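Local coordinates for HEPN domain-containing protein (Thermotoga maritima, PDB 1O3U) that is of unknown function but belongs to the HEPN family of all-helical domains, whose members are often linked with nucleotide binding or RNA processing, at residues K17-H22 with A43-K48; H22-L27 with Y120-I125; G30-A35 with I112-L117; A56-W59 with D65-G68. All blocks are in the same frame, centred on the assembly; numbering follows the deposited sequence.

Contact 1 (K17-H22 with A43-K48)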
loop_
_atom_site.group_PDB
_atom_site.type_symbol
_atom_site.label_atom_id
_atom_site.label_comp_id
_atom_site.label_asym_id
_atom_site.label_seq_id
_atom_site.Cartn_x
_atom_site.Cartn_y
_atom_site.Cartn_z
ATOM N N LYS A 17 7.843 5.830 -1.405
ATOM C CA LYS A 17 8.656 6.372 -0.315
ATOM C C LYS A 17 7.886 6.425 0.991
ATOM O O LYS A 17 8.451 6.166 2.056
ATOM C CB LYS A 17 9.237 7.736 -0.703
ATOM C CG LYS A 17 10.326 7.610 -1.777
ATOM C CD LYS A 17 10.653 8.950 -2.449
ATOM N N ASP A 18 6.584 6.706 0.911
ATOM C CA ASP A 18 5.714 6.663 2.083
ATOM C C ASP A 18 5.566 5.246 2.617
ATOM O O ASP A 18 5.629 5.063 3.829
ATOM C CB ASP A 18 4.328 7.221 1.796
ATOM C CG ASP A 18 4.332 8.704 1.548
ATOM O OD1 ASP A 18 5.370 9.367 1.785
ATOM O OD2 ASP A 18 3.317 9.292 1.103
ATOM N N ASP A 19 5.323 4.261 1.735
ATOM C CA ASP A 19 5.328 2.850 2.144
ATOM C C ASP A 19 6.655 2.441 2.846
ATOM O O ASP A 19 6.659 1.700 3.826
ATOM C CB ASP A 19 5.129 1.908 0.947
ATOM C CG ASP A 19 3.697 1.893 0.420
ATOM O OD1 ASP A 19 2.738 2.319 1.126
ATOM O OD2 ASP A 19 3.451 1.393 -0.694
ATOM N N LEU A 20 7.776 2.902 2.307
ATOM C CA LEU A 20 9.081 2.622 2.911
ATOM C C LEU A 20 9.135 3.214 4.331
ATOM O O LEU A 20 9.572 2.553 5.260
ATOM C CB LEU A 20 10.232 3.166 2.062
ATOM C CG LEU A 20 11.644 2.745 2.508
ATOM C CD1 LEU A 20 11.817 1.273 2.430
ATOM C CD2 LEU A 20 12.738 3.478 1.738
ATOM N N GLU A 21 8.675 4.453 4.491
ATOM C CA GLU A 21 8.671 5.084 5.803
ATOM C C GLU A 21 7.772 4.313 6.749
ATOM O O GLU A 21 8.128 4.107 7.912
ATOM C CB GLU A 21 8.249 6.525 5.716
ATOM C CG GLU A 21 8.503 7.288 6.996
ATOM C CD GLU A 21 9.979 7.616 7.259
ATOM O OE1 GLU A 21 10.891 7.384 6.404
ATOM O OE2 GLU A 21 10.229 8.103 8.383
ATOM N N HIS A 22 6.627 3.864 6.241
ATOM C CA HIS A 22 5.719 2.993 7.000
ATOM C C HIS A 22 6.454 1.742 7.473
ATOM O O HIS A 22 6.369 1.365 8.645
ATOM C CB HIS A 22 4.492 2.576 6.195
ATOM C CG HIS A 22 3.289 2.212 7.038
ATOM N ND1 HIS A 22 2.057 1.923 6.487
ATOM C CD2 HIS A 22 3.121 2.142 8.383
ATOM C CE1 HIS A 22 1.193 1.676 7.459
ATOM N NE2 HIS A 22 1.809 1.814 8.612
ATOM N N ALA A 43 8.322 -1.487 -2.882
ATOM C CA ALA A 43 9.124 -1.930 -4.047
ATOM C C ALA A 43 8.227 -1.992 -5.304
ATOM O O ALA A 43 8.601 -1.553 -6.389
ATOM C CB ALA A 43 9.743 -3.265 -3.773
ATOM N N GLU A 44 7.046 -2.551 -5.146
ATOM C CA GLU A 44 6.040 -2.563 -6.220
ATOM C C GLU A 44 5.744 -1.185 -6.804
ATOM O O GLU A 44 5.748 -0.969 -8.036
ATOM C CB GLU A 44 4.742 -3.200 -5.689
ATOM C CG GLU A 44 4.857 -4.668 -5.442
ATOM C CD GLU A 44 3.551 -5.324 -5.031
ATOM O OE1 GLU A 44 2.439 -4.815 -5.422
ATOM O OE2 GLU A 44 3.672 -6.391 -4.360
ATOM N N LYS A 45 5.469 -0.232 -5.927
ATOM C CA LYS A 45 5.125 1.104 -6.349
ATOM C C LYS A 45 6.318 1.777 -7.063
ATOM O O LYS A 45 6.118 2.488 -8.039
ATOM C CB LYS A 45 4.604 1.929 -5.172
ATOM C CG LYS A 45 3.219 1.473 -4.656
ATOM C CD LYS A 45 2.646 2.424 -3.641
ATOM C CE LYS A 45 1.269 1.994 -3.110
ATOM N NZ LYS A 45 1.285 1.269 -1.815
ATOM N N ALA A 46 7.542 1.529 -6.589
ATOM C CA ALA A 46 8.745 2.159 -7.143
ATOM C C ALA A 46 8.891 1.692 -8.607
ATOM O O ALA A 46 9.093 2.491 -9.516
ATOM C CB ALA A 46 9.970 1.764 -6.357
ATOM N N VAL A 47 8.730 0.411 -8.843
ATOM C CA VAL A 47 8.890 -0.097 -10.221
ATOM C C VAL A 47 7.776 0.410 -11.149
ATOM O O VAL A 47 8.019 0.764 -12.314
ATOM C CB VAL A 47 8.987 -1.627 -10.255
ATOM C CG1 VAL A 47 9.177 -2.115 -11.691
ATOM C CG2 VAL A 47 10.123 -2.132 -9.372
ATOM N N LYS A 48 6.551 0.466 -10.645
ATOM C CA LYS A 48 5.439 1.041 -11.402
ATOM C C LYS A 48 5.678 2.504 -11.821
ATOM O O LYS A 48 5.207 2.938 -12.887
ATOM C CB LYS A 48 4.139 0.965 -10.614
ATOM C CG LYS A 48 3.609 -0.406 -10.474
ATOM C CD LYS A 48 2.273 -0.362 -9.720
ATOM C CE LYS A 48 1.816 -1.760 -9.336
#
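Asp19 and Lys45 form a salt bridge across the antiparallel helix hairpin made by helices 11-28 and 32-54. Their CA atoms lie 8.7 Å apart, and the gap is spanned by the two side chains, which cross at about a right angle. Both start alike, with CG anti to the carbonyl carbon. The lysine then runs extended to CE and bends at its last torsion (chi4 97°), which brings the ammonium round to the carboxylate. Lys45 NZ donates to Asp19 OD2 at 2.4 Å, a very short separation whose exact value is doubtful. Asp19 OD1 is farther from Lys45 NZ, at 3.4 Å, so the carboxylate is met through one oxygen. The lysine also lies against it with its chain: Lys45 CD is 3.2 Å from Asp19 OD2. The stem of Lys45 passes over Ala15 and Ala16. NZ has a second partner in Gln41 OE1 of the second subunit, and Phe37 of that subunit packs on Asp19. A buried carboxylate is thus paired with a cation that reaches it from a partly exposed helix face; the ion pair probably offsets the cost of burying the charge, and the shared ammonium links the hairpin to the dimer interface.

Contact 2 (H22-L27 with Y120-I125)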
loop_
_atom_site.group_PDB
_atom_site.type_symbol
_atom_site.label_atom_id
_atom_site.label_comp_id
_atom_site.label_asym_id
_atom_site.label_seq_id
_atom_site.Cartn_x
_atom_site.Cartn_y
_atom_site.Cartn_z
ATOM N N HIS A 22 6.627 3.864 6.241
ATOM C CA HIS A 22 5.719 2.993 7.000
ATOM C C HIS A 22 6.454 1.742 7.473
ATOM O O HIS A 22 6.369 1.365 8.645
ATOM C CB HIS A 22 4.492 2.576 6.195
ATOM C CG HIS A 22 3.289 2.212 7.038
ATOM N ND1 HIS A 22 2.057 1.923 6.487
ATOM C CD2 HIS A 22 3.121 2.142 8.383
ATOM C CE1 HIS A 22 1.193 1.676 7.459
ATOM N NE2 HIS A 22 1.809 1.814 8.612
ATOM N N ALA A 23 7.160 1.074 6.557
ATOM C CA ALA A 23 7.914 -0.122 6.891
ATOM C C ALA A 23 8.939 0.131 8.021
ATOM O O ALA A 23 9.100 -0.697 8.921
ATOM C CB ALA A 23 8.607 -0.628 5.700
ATOM N N LYS A 24 9.657 1.244 7.906
ATOM C CA LYS A 24 10.664 1.609 8.860
ATOM C C LYS A 24 10.051 1.906 10.258
ATOM O O LYS A 24 10.646 1.577 11.282
ATOM C CB LYS A 24 11.445 2.796 8.328
ATOM C CG LYS A 24 12.416 2.416 7.205
ATOM C CD LYS A 24 13.242 3.582 6.810
ATOM C CE LYS A 24 14.095 3.207 5.631
ATOM N NZ LYS A 24 14.989 4.283 5.262
ATOM N N HIS A 25 8.871 2.492 10.266
ATOM C CA HIS A 25 8.128 2.748 11.497
ATOM C C HIS A 25 7.707 1.452 12.145
ATOM O O HIS A 25 7.884 1.267 13.361
ATOM C CB HIS A 25 6.902 3.590 11.188
ATOM C CG HIS A 25 6.180 4.061 12.412
ATOM N ND1 HIS A 25 5.029 3.459 12.865
ATOM C CD2 HIS A 25 6.450 5.068 13.276
ATOM C CE1 HIS A 25 4.611 4.084 13.953
ATOM N NE2 HIS A 25 5.462 5.058 14.232
ATOM N N ASP A 26 7.147 0.544 11.342
ATOM C CA ASP A 26 6.764 -0.783 11.845
ATOM C C ASP A 26 8.000 -1.536 12.364
ATOM O O ASP A 26 7.942 -2.160 13.435
ATOM C CB ASP A 26 6.078 -1.627 10.778
ATOM C CG ASP A 26 4.606 -1.228 10.553
ATOM O OD1 ASP A 26 3.902 -0.827 11.514
ATOM O OD2 ASP A 26 4.107 -1.295 9.447
ATOM N N LEU A 27 9.121 -1.460 11.635
ATOM C CA LEU A 27 10.340 -2.090 12.082
ATOM C C LEU A 27 10.771 -1.594 13.468
ATOM O O LEU A 27 11.140 -2.401 14.332
ATOM C CB LEU A 27 11.453 -1.864 11.084
ATOM C CG LEU A 27 12.812 -2.485 11.377
ATOM C CD1 LEU A 27 12.699 -4.004 11.554
ATOM C CD2 LEU A 27 13.728 -2.128 10.233
ATOM N N TYR A 120 16.150 -3.951 1.112
ATOM C CA TYR A 120 15.932 -4.363 -0.278
ATOM C C TYR A 120 14.966 -3.411 -0.952
ATOM O O TYR A 120 15.194 -3.050 -2.092
ATOM C CB TYR A 120 15.373 -5.767 -0.386
ATOM C CG TYR A 120 16.305 -6.880 0.030
ATOM C CD1 TYR A 120 17.642 -6.643 0.277
ATOM C CD2 TYR A 120 15.845 -8.205 0.088
ATOM C CE1 TYR A 120 18.490 -7.669 0.656
ATOM C CE2 TYR A 120 16.673 -9.215 0.434
ATOM C CZ TYR A 120 18.002 -8.952 0.723
ATOM O OH TYR A 120 18.839 -9.979 1.077
ATOM N N ALA A 121 13.889 -3.036 -0.267
ATOM C CA ALA A 121 12.899 -2.153 -0.862
ATOM C C ALA A 121 13.529 -0.770 -1.125
ATOM O O ALA A 121 13.366 -0.181 -2.188
ATOM C CB ALA A 121 11.709 -2.013 0.039
ATOM N N GLU A 122 14.258 -0.274 -0.143
ATOM C CA GLU A 122 15.013 0.932 -0.310
ATOM C C GLU A 122 16.000 0.919 -1.494
ATOM O O GLU A 122 16.082 1.895 -2.245
ATOM C CB GLU A 122 15.731 1.267 0.984
ATOM C CG GLU A 122 16.407 2.636 0.976
ATOM C CD GLU A 122 16.582 3.156 2.400
ATOM O OE1 GLU A 122 16.937 2.348 3.295
ATOM O OE2 GLU A 122 16.327 4.338 2.653
ATOM N N LYS A 123 16.731 -0.183 -1.651
ATOM C CA LYS A 123 17.603 -0.384 -2.772
ATOM C C LYS A 123 16.873 -0.296 -4.100
ATOM O O LYS A 123 17.319 0.378 -5.032
ATOM C CB LYS A 123 18.293 -1.733 -2.589
ATOM C CG LYS A 123 19.575 -1.884 -3.182
ATOM C CD LYS A 123 20.319 -3.007 -2.405
ATOM C CE LYS A 123 21.671 -3.211 -2.894
ATOM N NZ LYS A 123 22.111 -4.605 -2.660
ATOM N N ILE A 124 15.722 -0.967 -4.185
ATOM C CA ILE A 124 14.922 -0.924 -5.383
ATOM C C ILE A 124 14.404 0.488 -5.663
ATOM O O ILE A 124 14.455 0.970 -6.842
ATOM C CB ILE A 124 13.793 -1.980 -5.305
ATOM C CG1 ILE A 124 14.392 -3.390 -5.436
ATOM C CG2 ILE A 124 12.752 -1.756 -6.405
ATOM C CD1 ILE A 124 13.419 -4.549 -5.114
ATOM N N ILE A 125 13.888 1.152 -4.626
ATOM C CA ILE A 125 13.470 2.544 -4.757
ATOM C C ILE A 125 14.596 3.444 -5.326
ATOM O O ILE A 125 14.363 4.201 -6.253
ATOM C CB ILE A 125 12.955 3.090 -3.442
ATOM C CG1 ILE A 125 11.633 2.430 -3.083
ATOM C CG2 ILE A 125 12.883 4.639 -3.492
ATOM C CD1 ILE A 125 11.201 2.707 -1.597
#
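Lys24 and Glu122 meet at the ends of two long side chains: the Lys24 chain slants back toward the start of helix 11-28, while Glu122 stands out nearly square to its own helix. In Lys24, CG is anti to the carbonyl carbon (chi1 -74°) and every later torsion is near trans, so the chain is fully stretched and delivers its ammonium well away from the backbone. Glu122 leaves its helix differently: CG is anti to the backbone N (chi1 -172°), and the chain stays extended to the carboxylate. The two side chains cross at about a right angle. Lys24 NZ donates to Glu122 OE2 at 2.9 Å, a salt bridge in which the donor stands above the carboxylate plane, 36° out of it. Glu122 OE1 is the more distant oxygen, 3.4 Å from Lys24 NZ, while the preceding methylene, Lys24 CE, sits 3.8 Å from Glu122 OE1. The bridge ties the first and last helices of the HEPN fold, 11-28 and 104-132, which run antiparallel here. A leucine in place of Glu122 would probably leave the Lys24 ammonium without its carboxylate mate and its stretched chain freer to swing. Nearer the backbones, Leu20 packs against the base of Glu122 and Lys24 rests on Val118. Glu122 OE2 also has a long, weak ion pair with Arg126 NH2.

Contact 3 (G30-A35 with I112-L117)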
loop_
_atom_site.group_PDB
_atom_site.type_symbol
_atom_site.label_atom_id
_atom_site.label_comp_id
_atom_site.label_asym_id
_atom_site.label_seq_id
_atom_site.Cartn_x
_atom_site.Cartn_y
_atom_site.Cartn_z
ATOM N N GLY A 30 8.907 -3.126 16.285
ATOM C CA GLY A 30 8.987 -4.566 16.416
ATOM C C GLY A 30 7.919 -5.303 15.640
ATOM O O GLY A 30 7.714 -6.492 15.867
ATOM N N PHE A 31 7.228 -4.600 14.735
ATOM C CA PHE A 31 6.158 -5.216 13.966
ATOM C C PHE A 31 6.763 -5.755 12.683
ATOM O O PHE A 31 6.593 -5.175 11.599
ATOM C CB PHE A 31 5.056 -4.208 13.708
ATOM C CG PHE A 31 4.540 -3.532 14.950
ATOM C CD1 PHE A 31 4.268 -2.168 14.949
ATOM C CD2 PHE A 31 4.253 -4.266 16.101
ATOM C CE1 PHE A 31 3.743 -1.546 16.095
ATOM C CE2 PHE A 31 3.727 -3.632 17.250
ATOM C CZ PHE A 31 3.499 -2.275 17.236
ATOM N N TYR A 32 7.495 -6.864 12.812
ATOM C CA TYR A 32 8.361 -7.346 11.709
ATOM C C TYR A 32 7.570 -7.814 10.482
ATOM O O TYR A 32 7.936 -7.503 9.351
ATOM C CB TYR A 32 9.286 -8.442 12.222
ATOM C CG TYR A 32 10.132 -7.981 13.389
ATOM C CD1 TYR A 32 10.249 -8.783 14.538
ATOM C CD2 TYR A 32 10.781 -6.743 13.381
ATOM C CE1 TYR A 32 11.045 -8.383 15.602
ATOM C CE2 TYR A 32 11.581 -6.336 14.454
ATOM C CZ TYR A 32 11.696 -7.169 15.575
ATOM O OH TYR A 32 12.434 -6.799 16.693
ATOM N N ASN A 33 6.452 -8.482 10.740
ATOM C CA ASN A 33 5.510 -8.903 9.734
ATOM C C ASN A 33 4.990 -7.750 8.903
ATOM O O ASN A 33 4.963 -7.821 7.673
ATOM C CB ASN A 33 4.312 -9.679 10.346
ATOM C CG ASN A 33 3.500 -8.871 11.419
ATOM O OD1 ASN A 33 4.003 -7.938 12.123
ATOM N ND2 ASN A 33 2.224 -9.257 11.559
ATOM N N TRP A 34 4.608 -6.680 9.569
ATOM C CA TRP A 34 4.059 -5.537 8.859
ATOM C C TRP A 34 5.152 -4.796 8.092
ATOM O O TRP A 34 4.908 -4.303 6.987
ATOM C CB TRP A 34 3.318 -4.624 9.838
ATOM C CG TRP A 34 1.974 -5.175 10.211
ATOM C CD1 TRP A 34 1.542 -5.497 11.463
ATOM C CD2 TRP A 34 0.888 -5.478 9.323
ATOM N NE1 TRP A 34 0.253 -5.974 11.412
ATOM C CE2 TRP A 34 -0.181 -5.961 10.109
ATOM C CE3 TRP A 34 0.700 -5.371 7.935
ATOM C CZ2 TRP A 34 -1.403 -6.350 9.555
ATOM C CZ3 TRP A 34 -0.509 -5.737 7.388
ATOM C CH2 TRP A 34 -1.550 -6.239 8.196
ATOM N N ALA A 35 6.367 -4.769 8.640
ATOM C CA ALA A 35 7.487 -4.140 7.960
ATOM C C ALA A 35 7.748 -4.847 6.622
ATOM O O ALA A 35 8.002 -4.203 5.625
ATOM C CB ALA A 35 8.732 -4.139 8.824
ATOM N N ILE A 112 16.300 -9.269 11.904
ATOM C CA ILE A 112 17.266 -9.234 10.815
ATOM C C ILE A 112 16.583 -9.386 9.452
ATOM O O ILE A 112 16.878 -8.656 8.493
ATOM C CB ILE A 112 18.340 -10.354 11.018
ATOM C CG1 ILE A 112 19.164 -10.037 12.267
ATOM C CG2 ILE A 112 19.215 -10.436 9.795
ATOM C CD1 ILE A 112 20.031 -11.138 12.772
ATOM N N GLU A 113 15.649 -10.314 9.385
ATOM C CA GLU A 113 14.914 -10.592 8.168
ATOM C C GLU A 113 14.130 -9.346 7.720
ATOM O O GLU A 113 14.166 -8.980 6.525
ATOM C CB GLU A 113 14.013 -11.804 8.376
ATOM C CG GLU A 113 13.216 -12.212 7.151
ATOM C CD GLU A 113 12.219 -13.318 7.465
ATOM O OE1 GLU A 113 11.389 -13.133 8.389
ATOM O OE2 GLU A 113 12.273 -14.370 6.805
ATOM N N ALA A 114 13.455 -8.689 8.675
ATOM C CA ALA A 114 12.678 -7.477 8.393
ATOM C C ALA A 114 13.609 -6.333 7.970
ATOM O O ALA A 114 13.287 -5.624 7.018
ATOM C CB ALA A 114 11.846 -7.077 9.567
ATOM N N GLU A 115 14.743 -6.155 8.648
ATOM C CA GLU A 115 15.721 -5.127 8.239
ATOM C C GLU A 115 16.200 -5.346 6.817
ATOM O O GLU A 115 16.313 -4.404 6.063
ATOM C CB GLU A 115 16.956 -5.087 9.126
ATOM C CG GLU A 115 16.892 -4.129 10.270
ATOM C CD GLU A 115 18.152 -4.161 11.119
ATOM O OE1 GLU A 115 19.265 -3.934 10.571
ATOM O OE2 GLU A 115 18.016 -4.417 12.332
ATOM N N ARG A 116 16.497 -6.594 6.488
ATOM C CA ARG A 116 16.925 -7.002 5.161
ATOM C C ARG A 116 15.888 -6.592 4.098
ATOM O O ARG A 116 16.233 -5.996 3.048
ATOM C CB ARG A 116 17.144 -8.529 5.173
ATOM C CG ARG A 116 17.948 -9.071 4.120
ATOM C CD ARG A 116 18.693 -10.349 4.518
ATOM N NE ARG A 116 17.802 -11.409 4.994
ATOM C CZ ARG A 116 16.962 -12.069 4.215
ATOM N NH1 ARG A 116 16.889 -11.790 2.929
ATOM N NH2 ARG A 116 16.166 -13.012 4.722
ATOM N N LEU A 117 14.644 -6.940 4.355
ATOM C CA LEU A 117 13.584 -6.663 3.388
ATOM C C LEU A 117 13.360 -5.151 3.225
ATOM O O LEU A 117 13.066 -4.660 2.135
ATOM C CB LEU A 117 12.295 -7.390 3.764
ATOM C CG LEU A 117 12.429 -8.913 3.802
ATOM C CD1 LEU A 117 11.129 -9.542 4.224
ATOM C CD2 LEU A 117 12.865 -9.412 2.454
#
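Tyr32 and Ala114 touch through their CB atoms, 3.9 Å apart, where the start of helix 32-54 comes up against helix 104-132. The backbones are close: the CA atoms of these two residues are only 5.4 Å apart, and Ala114 CB also lies 3.9 Å from Tyr32 O. Beyond CB, the tyrosine has CG anti to its carbonyl carbon and beside the backbone N (chi1 -57°), which swings the ring back over the turn that precedes the helix. Of the two ortho carbons, Tyr32 CD2 is the one on the Ala114 side, 4.0 Å from Ala114 CB; the methyl approaches the ring obliquely. Past CD2 the ring climbs away from Ala114, toward Leu27, Ser110 and Arg111, and its hydroxyl ends well beyond the alanine. One face of the ring is met by Gly30 O, which stands 3.6 Å above the plane of the Tyr32 ring, over its centre. That carbonyl is placed by an inverse gamma turn centred on Phe31, with a weak bond from Tyr32 N to Gly30 O. One helical turn on, Ala35 CB comes within 4.3 Å of Ala114 CB, so the Ala114 methyl serves both residues. Gly30, at positive phi, closes helix 11-28 as the C-prime residue of a Schellman motif, and Phe31 is the N-cap of the next helix. This tight turn joins helices 11-28 and 32-54, while Ala35 and Ala114, with no more than methyl groups, allow the parallel helices 32-54 and 104-132 to approach closely in the helical bundle of the HEPN domain.

Contact 4 (A56-W59 with D65-G68)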
loop_
_atom_site.group_PDB
_atom_site.type_symbol
_atom_site.label_atom_id
_atom_site.label_comp_id
_atom_site.label_asym_id
_atom_site.label_seq_id
_atom_site.Cartn_x
_atom_site.Cartn_y
_atom_site.Cartn_z
ATOM N N ALA A 56 4.220 2.953 -20.301
ATOM C CA ALA A 56 3.974 1.557 -20.597
ATOM C C ALA A 56 3.093 0.901 -19.539
ATOM O O ALA A 56 3.144 1.278 -18.387
ATOM C CB ALA A 56 5.291 0.822 -20.717
ATOM N N GLN A 57 2.292 -0.087 -19.959
ATOM C CA GLN A 57 1.455 -0.880 -19.076
ATOM C C GLN A 57 2.304 -1.858 -18.282
ATOM O O GLN A 57 3.141 -2.583 -18.865
ATOM C CB GLN A 57 0.463 -1.687 -19.941
ATOM C CG GLN A 57 -0.618 -2.452 -19.213
ATOM C CD GLN A 57 -1.425 -1.549 -18.273
ATOM O OE1 GLN A 57 -2.009 -0.562 -18.709
ATOM N NE2 GLN A 57 -1.447 -1.890 -16.993
ATOM N N ALA A 58 2.053 -1.929 -16.977
ATOM C CA ALA A 58 2.725 -2.854 -16.075
ATOM C C ALA A 58 1.801 -4.001 -15.718
ATOM O O ALA A 58 0.804 -3.799 -15.050
ATOM C CB ALA A 58 3.140 -2.125 -14.813
ATOM N N TRP A 59 2.107 -5.198 -16.210
ATOM C CA TRP A 59 1.345 -6.405 -15.849
ATOM C C TRP A 59 1.871 -7.170 -14.628
ATOM O O TRP A 59 3.054 -7.484 -14.519
ATOM C CB TRP A 59 1.305 -7.339 -17.029
ATOM C CG TRP A 59 0.692 -6.717 -18.209
ATOM C CD1 TRP A 59 1.332 -6.100 -19.221
ATOM C CD2 TRP A 59 -0.705 -6.638 -18.499
ATOM N NE1 TRP A 59 0.427 -5.634 -20.137
ATOM C CE2 TRP A 59 -0.834 -5.972 -19.732
ATOM C CE3 TRP A 59 -1.863 -7.079 -17.849
ATOM C CZ2 TRP A 59 -2.062 -5.715 -20.325
ATOM C CZ3 TRP A 59 -3.097 -6.826 -18.448
ATOM C CH2 TRP A 59 -3.178 -6.157 -19.685
ATOM N N ASP A 65 7.494 -9.765 -11.124
ATOM C CA ASP A 65 6.726 -9.597 -12.361
ATOM C C ASP A 65 7.179 -8.315 -13.052
ATOM O O ASP A 65 7.582 -8.329 -14.204
ATOM C CB ASP A 65 5.201 -9.510 -12.120
ATOM C CG ASP A 65 4.557 -10.843 -11.819
ATOM O OD1 ASP A 65 5.146 -11.905 -12.126
ATOM O OD2 ASP A 65 3.435 -10.910 -11.264
ATOM N N PHE A 66 7.137 -7.203 -12.332
ATOM C CA PHE A 66 7.418 -5.910 -12.944
ATOM C C PHE A 66 8.894 -5.783 -13.350
ATOM O O PHE A 66 9.202 -5.281 -14.417
ATOM C CB PHE A 66 7.041 -4.767 -12.012
ATOM C CG PHE A 66 5.601 -4.779 -11.546
ATOM C CD1 PHE A 66 4.556 -4.928 -12.429
ATOM C CD2 PHE A 66 5.307 -4.546 -10.212
ATOM C CE1 PHE A 66 3.247 -4.899 -11.988
ATOM C CE2 PHE A 66 3.984 -4.535 -9.771
ATOM C CZ PHE A 66 2.964 -4.703 -10.669
ATOM N N LEU A 67 9.816 -6.226 -12.511
ATOM C CA LEU A 67 11.252 -6.189 -12.902
ATOM C C LEU A 67 11.573 -7.059 -14.095
ATOM O O LEU A 67 12.414 -6.709 -14.916
ATOM C CB LEU A 67 12.144 -6.610 -11.734
ATOM C CG LEU A 67 12.345 -5.644 -10.604
ATOM C CD1 LEU A 67 13.417 -6.235 -9.693
ATOM C CD2 LEU A 67 12.795 -4.228 -11.125
ATOM N N GLY A 68 10.900 -8.197 -14.217
ATOM C CA GLY A 68 11.075 -9.046 -15.373
ATOM C C GLY A 68 10.662 -8.322 -16.637
ATOM O O GLY A 68 11.376 -8.372 -17.615
#
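Asp65 and Phe66, early in helix 63-70, receive the extended loop that comes off helix 32-54, chiefly through Ala58 and the carbonyl of Trp59. Asp65 makes the outer touch: its CB is 3.8 Å from Trp59 O, while its carboxylate turns back to the loop, where OD2 accepts from Tyr61 N. The backbone N of Asp65 is bonded to Ser62 OG, so its N and carboxylate are both hydrogen-bonded to the preceding turn. Phe66 follows and carries most of the contact. Its CG is anti to the carbonyl carbon (chi1 -56°), which brings the CD1-CE1 side of the ring up to the loop although its CB starts off beside it. Ala58 CB lies 3.9 Å from Phe66 CD1, and Trp59 O is 3.6 Å from Phe66 CE1; both reach the ring obliquely. The same ring also packs on Val47 and Lys48 of helix 32-54, so it fills the angle between loop and helix. An alanine at Phe66 would probably open a gap beside Ala58 and leave the Trp59 carbonyl without the ring carbons it now touches. Leu67 faces the interior instead, meeting Val47, Met81 and Ala84. Trp59 itself joins through its backbone, since its CB is directed away from helix 63-70, and its indole has Gln57 CG over one face, offset toward the rim. No hydrogen bond spans the two segments: dispersion and weakly polar oxygen-to-ring contacts join them, the loop is probably placed largely by packing, and the bonds of Asp65 to Tyr61 N and Ser62 OG are likely to steady the turn between.

Overall arrangement
The four contacts grade from charge to pure packing. Contacts 1 and 2 are single salt bridges, both from helix 11-28: one is partly buried at the dimer interface, the other lies at the surface against helix 104-132. They share His22, and Leu20, Ala46 and Ile125 pack between them. Contact 3 is buried and apolar, joining helices 32-54 and 104-132, so contacts 1 to 3 together tie three helices pairwise. Contact 4 stands apart, about 26 Å from contact 3 centre to centre and on the opposite side of the chain's centre; partly buried and local in sequence, it meets contact 1 where Val47 and Lys48 pack on Phe66.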